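Local coordinates for putative nucleic acid-binding lipoprotein (Klebsiella pneumoniae subsp. pneumoniae MGH 78578, PDB 3F1Z) that is a putative lipoprotein of unknown function whose OB fold suggests that it may bind nucleic acid, at residues L103-H116 with S121-K133. Residues are numbered along the deposited sequence; the frame is centred on the assembly and turned at random.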
loop_
_atom_site.group_PDB
_atom_site.type_symbol
_atom_site.label_atom_id
_atom_site.label_comp_id
_atom_site.label_asym_id
_atom_site.label_seq_id
_atom_site.Cartn_x
_atom_site.Cartn_y
_atom_site.Cartn_z
ATOM N N LEU A 103 1.178 -9.642 -9.552
ATOM C CA LEU A 103 -0.144 -9.409 -9.000
ATOM C C LEU A 103 -1.194 -9.613 -10.080
ATOM O O LEU A 103 -0.878 -9.784 -11.267
ATOM C CB LEU A 103 -0.243 -7.992 -8.516
ATOM C CG LEU A 103 0.629 -7.632 -7.324
ATOM C CD1 LEU A 103 0.480 -6.119 -7.058
ATOM C CD2 LEU A 103 0.234 -8.481 -6.134
ATOM N N SER A 104 -2.447 -9.619 -9.655
ATOM C CA SER A 104 -3.573 -9.790 -10.572
ATOM C C SER A 104 -4.846 -9.060 -10.064
ATOM O O SER A 104 -5.203 -9.154 -8.908
ATOM C CB SER A 104 -3.811 -11.270 -10.765
ATOM O OG SER A 104 -4.851 -11.443 -11.687
ATOM N N ASN A 105 -5.500 -8.284 -10.930
ATOM C CA ASN A 105 -6.733 -7.599 -10.563
ATOM C C ASN A 105 -7.776 -8.637 -10.186
ATOM O O ASN A 105 -7.980 -9.600 -10.912
ATOM C CB ASN A 105 -7.266 -6.734 -11.707
ATOM C CG ASN A 105 -6.466 -5.444 -11.918
ATOM O OD1 ASN A 105 -6.059 -4.754 -10.951
ATOM N ND2 ASN A 105 -6.253 -5.097 -13.191
ATOM N N GLY A 106 -8.441 -8.452 -9.053
ATOM C CA GLY A 106 -9.418 -9.429 -8.607
ATOM C C GLY A 106 -8.835 -10.474 -7.652
ATOM O O GLY A 106 -9.589 -11.266 -7.094
ATOM N N SER A 107 -7.504 -10.478 -7.460
ATOM C CA SER A 107 -6.837 -11.436 -6.567
ATOM C C SER A 107 -6.448 -10.791 -5.254
ATOM O O SER A 107 -6.047 -9.614 -5.205
ATOM C CB SER A 107 -5.575 -11.998 -7.203
ATOM O OG SER A 107 -5.892 -12.881 -8.264
ATOM N N VAL A 108 -6.586 -11.565 -4.188
ATOM C CA VAL A 108 -6.215 -11.104 -2.868
ATOM C C VAL A 108 -4.699 -11.039 -2.832
ATOM O O VAL A 108 -4.037 -11.877 -3.412
ATOM C CB VAL A 108 -6.760 -12.067 -1.764
ATOM C CG1 VAL A 108 -6.227 -11.713 -0.407
ATOM C CG2 VAL A 108 -8.272 -12.055 -1.744
ATOM N N ALA A 109 -4.134 -10.018 -2.215
ATOM C CA ALA A 109 -2.683 -9.937 -2.050
ATOM C C ALA A 109 -2.380 -9.303 -0.706
ATOM O O ALA A 109 -3.253 -8.692 -0.107
ATOM C CB ALA A 109 -2.037 -9.128 -3.149
ATOM N N THR A 110 -1.130 -9.440 -0.274
ATOM C CA THR A 110 -0.630 -8.856 0.939
ATOM C C THR A 110 0.623 -8.148 0.549
ATOM O O THR A 110 1.524 -8.742 -0.042
ATOM C CB THR A 110 -0.303 -9.912 1.997
ATOM O OG1 THR A 110 -1.464 -10.704 2.220
ATOM C CG2 THR A 110 0.115 -9.255 3.346
ATOM N N ILE A 111 0.691 -6.874 0.913
ATOM C CA ILE A 111 1.798 -6.014 0.555
ATOM C C ILE A 111 2.271 -5.210 1.762
ATOM O O ILE A 111 1.465 -4.686 2.537
ATOM C CB ILE A 111 1.343 -5.050 -0.551
ATOM C CG1 ILE A 111 0.742 -5.848 -1.721
ATOM C CG2 ILE A 111 2.501 -4.135 -1.024
ATOM C CD1 ILE A 111 0.292 -5.020 -2.913
ATOM N N VAL A 112 3.583 -5.169 1.950
ATOM C CA VAL A 112 4.218 -4.379 2.989
ATOM C C VAL A 112 4.591 -3.064 2.334
ATOM O O VAL A 112 5.101 -3.066 1.221
ATOM C CB VAL A 112 5.489 -5.018 3.506
ATOM C CG1 VAL A 112 6.189 -4.087 4.605
ATOM C CG2 VAL A 112 5.146 -6.263 4.113
ATOM N N GLY A 113 4.357 -1.951 3.014
ATOM C CA GLY A 113 4.688 -0.657 2.465
ATOM C C GLY A 113 4.979 0.292 3.582
ATOM O O GLY A 113 4.627 -0.008 4.744
ATOM N N GLN A 114 5.572 1.446 3.237
ATOM C CA GLN A 114 5.981 2.452 4.216
ATOM C C GLN A 114 5.149 3.707 4.137
ATOM O O GLN A 114 4.847 4.188 3.048
ATOM C CB GLN A 114 7.438 2.799 4.021
ATOM C CG GLN A 114 8.000 3.651 5.142
ATOM C CD GLN A 114 9.481 3.946 4.988
ATOM O OE1 GLN A 114 9.974 4.122 3.868
ATOM N NE2 GLN A 114 10.186 4.025 6.104
ATOM N N VAL A 115 4.767 4.248 5.297
ATOM C CA VAL A 115 3.984 5.484 5.341
ATOM C C VAL A 115 4.899 6.682 5.300
ATOM O O VAL A 115 5.811 6.841 6.121
ATOM C CB VAL A 115 3.112 5.595 6.604
ATOM C CG1 VAL A 115 2.326 6.909 6.597
ATOM C CG2 VAL A 115 2.152 4.403 6.718
ATOM N N HIS A 116 4.701 7.484 4.267
ATOM C CA HIS A 116 5.386 8.760 4.085
ATOM C C HIS A 116 4.327 9.796 4.389
ATOM O O HIS A 116 3.164 9.445 4.640
ATOM C CB HIS A 116 5.911 8.870 2.651
ATOM C CG HIS A 116 7.131 8.037 2.408
ATOM N ND1 HIS A 116 7.929 8.188 1.294
ATOM C CD2 HIS A 116 7.708 7.068 3.158
ATOM C CE1 HIS A 116 8.918 7.310 1.343
ATOM N NE2 HIS A 116 8.827 6.638 2.479
ATOM N N SER A 121 -4.543 14.872 0.528
ATOM C CA SER A 121 -5.164 13.591 0.509
ATOM C C SER A 121 -5.525 13.206 1.938
ATOM O O SER A 121 -5.053 13.849 2.888
ATOM C CB SER A 121 -4.198 12.583 -0.101
ATOM O OG SER A 121 -4.867 11.370 -0.128
ATOM N N THR A 122 -6.418 12.223 2.068
ATOM C CA THR A 122 -6.826 11.698 3.371
ATOM C C THR A 122 -6.394 10.245 3.509
ATOM O O THR A 122 -6.408 9.679 4.586
ATOM C CB THR A 122 -8.323 11.801 3.585
ATOM O OG1 THR A 122 -8.997 11.020 2.602
ATOM C CG2 THR A 122 -8.789 13.240 3.481
ATOM N N ILE A 123 -5.974 9.649 2.407
ATOM C CA ILE A 123 -5.506 8.260 2.403
ATOM C C ILE A 123 -4.059 8.227 1.957
ATOM O O ILE A 123 -3.660 8.919 1.019
ATOM C CB ILE A 123 -6.391 7.383 1.486
ATOM C CG1 ILE A 123 -7.812 7.381 2.052
ATOM C CG2 ILE A 123 -5.866 5.988 1.452
ATOM C CD1 ILE A 123 -8.851 6.875 1.072
ATOM N N PRO A 124 -3.247 7.481 2.670
ATOM C CA PRO A 124 -1.856 7.367 2.256
ATOM C C PRO A 124 -1.649 6.499 1.034
ATOM O O PRO A 124 -2.409 5.584 0.797
ATOM C CB PRO A 124 -1.194 6.663 3.445
ATOM C CG PRO A 124 -2.225 6.005 4.138
ATOM C CD PRO A 124 -3.515 6.722 3.892
ATOM N N THR A 125 -0.646 6.844 0.252
ATOM C CA THR A 125 -0.148 6.004 -0.821
ATOM C C THR A 125 1.125 5.413 -0.217
ATOM O O THR A 125 2.076 6.142 0.094
ATOM C CB THR A 125 0.152 6.793 -2.104
ATOM O OG1 THR A 125 -1.070 7.359 -2.590
ATOM C CG2 THR A 125 0.708 5.846 -3.163
ATOM N N LEU A 126 1.102 4.112 0.026
ATOM C CA LEU A 126 2.226 3.420 0.623
ATOM C C LEU A 126 3.394 3.364 -0.384
ATOM O O LEU A 126 3.180 3.135 -1.582
ATOM C CB LEU A 126 1.815 2.035 1.131
ATOM C CG LEU A 126 0.866 2.090 2.335
ATOM C CD1 LEU A 126 0.516 0.695 2.843
ATOM C CD2 LEU A 126 1.488 2.897 3.444
ATOM N N GLN A 127 4.591 3.628 0.131
ATOM C CA GLN A 127 5.818 3.743 -0.638
ATOM C C GLN A 127 6.744 2.557 -0.394
ATOM O O GLN A 127 6.587 1.860 0.599
ATOM C CB GLN A 127 6.538 5.031 -0.191
ATOM C CG GLN A 127 5.662 6.268 -0.306
ATOM C CD GLN A 127 5.273 6.577 -1.742
ATOM O OE1 GLN A 127 6.091 6.436 -2.644
ATOM N NE2 GLN A 127 4.024 7.001 -1.965
ATOM N N ASN A 128 7.739 2.385 -1.281
ATOM C CA ASN A 128 8.754 1.282 -1.210
ATOM C C ASN A 128 8.167 -0.086 -0.908
ATOM O O ASN A 128 8.649 -0.798 -0.078
ATOM C CB ASN A 128 9.827 1.615 -0.206
ATOM C CG ASN A 128 10.538 2.897 -0.554
ATOM O OD1 ASN A 128 11.031 3.072 -1.691
ATOM N ND2 ASN A 128 10.603 3.830 0.418
ATOM N N PRO A 129 7.104 -0.448 -1.606
ATOM C CA PRO A 129 6.422 -1.640 -1.211
ATOM C C PRO A 129 7.068 -2.912 -1.580
ATOM O O PRO A 129 7.903 -2.944 -2.482
ATOM C CB PRO A 129 5.069 -1.537 -1.933
ATOM C CG PRO A 129 5.090 -0.293 -2.672
ATOM C CD PRO A 129 6.452 0.224 -2.731
ATOM N N LYS A 130 6.599 -3.977 -0.942
ATOM C CA LYS A 130 7.116 -5.328 -1.187
ATOM C C LYS A 130 5.940 -6.307 -1.141
ATOM O O LYS A 130 5.201 -6.356 -0.143
ATOM C CB LYS A 130 8.164 -5.678 -0.128
ATOM C CG LYS A 130 8.903 -6.979 -0.341
ATOM C CD LYS A 130 9.692 -7.408 0.973
ATOM C CE LYS A 130 10.604 -8.654 0.841
ATOM N NZ LYS A 130 11.383 -8.865 2.194
ATOM N N VAL A 131 5.721 -7.038 -2.230
ATOM C CA VAL A 131 4.641 -7.999 -2.235
ATOM C C VAL A 131 5.074 -9.229 -1.444
ATOM O O VAL A 131 6.101 -9.812 -1.730
ATOM C CB VAL A 131 4.203 -8.394 -3.653
ATOM C CG1 VAL A 131 3.184 -9.595 -3.588
ATOM C CG2 VAL A 131 3.604 -7.177 -4.392
ATOM N N VAL A 132 4.293 -9.594 -0.435
ATOM C CA VAL A 132 4.609 -10.711 0.450
ATOM C C VAL A 132 4.045 -11.982 -0.133
ATOM O O VAL A 132 4.782 -12.938 -0.357
ATOM C CB VAL A 132 4.000 -10.493 1.841
ATOM C CG1 VAL A 132 4.262 -11.707 2.728
ATOM C CG2 VAL A 132 4.545 -9.196 2.454
ATOM N N LYS A 133 2.736 -11.988 -0.370
ATOM C CA LYS A 133 2.031 -13.107 -1.033
ATOM C C LYS A 133 0.698 -12.641 -1.666
ATOM O O LYS A 133 0.381 -11.436 -1.695
ATOM C CB LYS A 133 1.764 -14.271 -0.057
ATOM C CG LYS A 133 0.787 -13.919 1.044
ATOM C CD LYS A 133 0.800 -14.947 2.172
ATOM C CE LYS A 133 -0.131 -14.468 3.304
ATOM N NZ LYS A 133 0.409 -14.886 4.600
ATOM O OXT LYS A 133 -0.080 -13.492 -2.164
HETATM O O HOH W 1 2.374 7.116 2.515
#
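His-116 and Gln-127 meet because both turn CG beside their own backbone N, chi1 -75° and -55°, which brings the methylene chain of the glutamine over one face of the imidazole. Gln-127 CG lies 3.6 Å from the ring centroid, a CH-pi contact, and a bend at chi2 folds the amide back so that NE2 bonds to Thr-125 O. Histidine suits its place because it also offers a polar edge: NE2 donates, within the ring plane, to Gln-114 OE1 at 3.1 Å, while the side-chain NE2 of Gln-114 donates to Gly-49 O. Beneath these side chains, Gln-114 and Gln-127 pair through two backbone bonds, the one from Gln-127 N to Gln-114 O being 3.0 Å long and nearly straight. One residue on, the chain turns a corner at Asn-128, and a beta bulge shifts the register. Gly-113, with no side chain, lets Leu-126 CB approach its CA to 4.2 Å. Past the corner, Val-112 and Lys-130 exchange backbone bonds, and Val-112 CG2 meets Val-132 CG2. On the other face, Ile-111 CG2 packs on Pro-129 CB at 3.8 Å, beside Phe-90 and Phe-92 of strand 88-93. At a classic bulge Thr-110 O accepts from Val-132 N at 2.9 Å and weakly from Lys-133 N, while Thr-110 N donates to Lys-133 O at 2.9 Å. Backbone bonds thus span the corner, and the terminal carboxylate's charge probably strengthens the last.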